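Local coordinates for protein glycosyl hydrolase family 10 (Prevotella bryantii, PDB 4MGQ) that probably hydrolyses internal beta-1,4-xylosidic linkages in xylan as a whole enzyme, the present chain being its calcium-binding carbohydrate-binding module, at residues V2-L5 with N6-T10. Residues are numbered along the deposited sequence; the frame is centred on the assembly and turned at random.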
loop_
_atom_site.group_PDB
_atom_site.type_symbol
_atom_site.label_atom_id
_atom_site.label_comp_id
_atom_site.label_asym_id
_atom_site.label_seq_id
_atom_site.Cartn_x
_atom_site.Cartn_y
_atom_site.Cartn_z
ATOM N N VAL A 2 -17.684 14.612 23.209
ATOM C CA VAL A 2 -16.282 15.002 23.290
ATOM C C VAL A 2 -15.427 14.231 22.285
ATOM O O VAL A 2 -14.587 14.818 21.602
ATOM C CB VAL A 2 -15.742 14.802 24.723
ATOM C CG1 VAL A 2 -14.228 14.849 24.742
ATOM C CG2 VAL A 2 -16.337 15.847 25.652
ATOM N N ALA A 3 -15.648 12.923 22.173
ATOM C CA ALA A 3 -14.899 12.122 21.212
ATOM C C ALA A 3 -15.116 12.617 19.784
ATOM O O ALA A 3 -14.174 12.712 18.993
ATOM C CB ALA A 3 -15.286 10.653 21.323
ATOM N N TYR A 4 -16.362 12.943 19.454
ATOM C CA TYR A 4 -16.671 13.374 18.096
ATOM C C TYR A 4 -16.026 14.723 17.788
ATOM O O TYR A 4 -15.445 14.914 16.717
ATOM C CB TYR A 4 -18.191 13.447 17.876
ATOM C CG TYR A 4 -18.539 13.872 16.466
ATOM C CD1 TYR A 4 -18.172 13.090 15.382
ATOM C CD2 TYR A 4 -19.218 15.061 16.220
ATOM C CE1 TYR A 4 -18.470 13.473 14.087
ATOM C CE2 TYR A 4 -19.531 15.447 14.931
ATOM C CZ TYR A 4 -19.150 14.659 13.872
ATOM O OH TYR A 4 -19.439 15.031 12.579
ATOM N N LEU A 5 -16.129 15.656 18.731
ATOM C CA LEU A 5 -15.557 16.984 18.536
ATOM C C LEU A 5 -14.050 16.885 18.351
ATOM O O LEU A 5 -13.475 17.536 17.476
ATOM C CB LEU A 5 -15.892 17.897 19.714
ATOM C CG LEU A 5 -17.373 18.252 19.898
ATOM C CD1 LEU A 5 -17.603 18.973 21.229
ATOM C CD2 LEU A 5 -17.854 19.117 18.742
ATOM N N ASN A 6 -13.405 16.059 19.172
ATOM C CA ASN A 6 -11.978 15.812 18.986
ATOM C C ASN A 6 -11.652 15.313 17.577
ATOM O O ASN A 6 -10.681 15.762 16.956
ATOM C CB ASN A 6 -11.468 14.805 20.026
ATOM C CG ASN A 6 -11.007 15.472 21.304
ATOM O OD1 ASN A 6 -9.843 15.859 21.426
ATOM N ND2 ASN A 6 -11.914 15.613 22.268
ATOM N N SER A 7 -12.480 14.410 17.061
ATOM C CA SER A 7 -12.221 13.812 15.759
ATOM C C SER A 7 -12.316 14.825 14.618
ATOM O O SER A 7 -11.736 14.616 13.553
ATOM C CB SER A 7 -13.189 12.656 15.492
ATOM O OG SER A 7 -14.493 13.124 15.183
ATOM N N LEU A 8 -13.044 15.922 14.839
ATOM C CA LEU A 8 -13.269 16.914 13.783
ATOM C C LEU A 8 -12.158 17.946 13.695
ATOM O O LEU A 8 -12.050 18.671 12.704
ATOM C CB LEU A 8 -14.602 17.634 14.002
ATOM C CG LEU A 8 -15.878 16.816 13.805
ATOM C CD1 LEU A 8 -17.096 17.748 13.876
ATOM C CD2 LEU A 8 -15.836 16.076 12.481
ATOM N N ILE A 9 -11.335 18.018 14.735
ATOM C CA ILE A 9 -10.264 19.005 14.768
ATOM C C ILE A 9 -9.184 18.690 13.735
ATOM O O ILE A 9 -8.581 17.621 13.744
ATOM C CB ILE A 9 -9.647 19.104 16.182
ATOM C CG1 ILE A 9 -10.711 19.607 17.163
ATOM C CG2 ILE A 9 -8.447 20.039 16.178
ATOM C CD1 ILE A 9 -10.283 19.627 18.620
ATOM N N THR A 10 -8.977 19.634 12.827
ATOM C CA THR A 10 -7.872 19.587 11.886
ATOM C C THR A 10 -6.606 20.045 12.602
ATOM O O THR A 10 -6.618 21.050 13.325
ATOM C CB THR A 10 -8.146 20.480 10.663
ATOM O OG1 THR A 10 -9.328 20.012 10.004
ATOM C CG2 THR A 10 -6.985 20.437 9.688
#
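L8 lies over one face of the Y4 ring, with CG 4.1 Å from the ring centroid, a CH-pi contact displaced toward the ring's rim, while S7 OG approaches the ring obliquely. This is an i to i+4 pair on the short N-terminal helix 2-8, which precedes the beta-sandwich of the carbohydrate-binding module and projects from it; the centre of residues 2-10 lies about 27 Å from the centre of the chain. Y4 CG stands anti to the backbone N (chi1 -179°), which swings the ring along the helix toward its C-terminal end; there both methyls of L8 reach the hydroxyl end of the ring, CD1 coming within 3.5 Å of Y4 CE2.

Further back, V2 O takes two bonds from N6: the backbone N, and the side-chain ND2 at 2.9 Å. The two donors come from opposite faces of the carbonyl plane, and V2 O lies almost in the plane of the N6 amide, so that the side chain doubles the helical bond. V2 and N6 run side by side, with V2 CG1 beside ND2. S7 N continues the ladder to A3 O.

Toward its C-terminal end the helix tightens: L8 N makes a weak bond to Y4 O and an i to i+3 bond, as in a 3-10 turn, of 3.1 Å to L5 O, and I9 N likewise turns back to N6 O. S7 OG, held between its own backbone N and carbonyl carbon, donates to Y4 O from only 17° off the carbonyl plane.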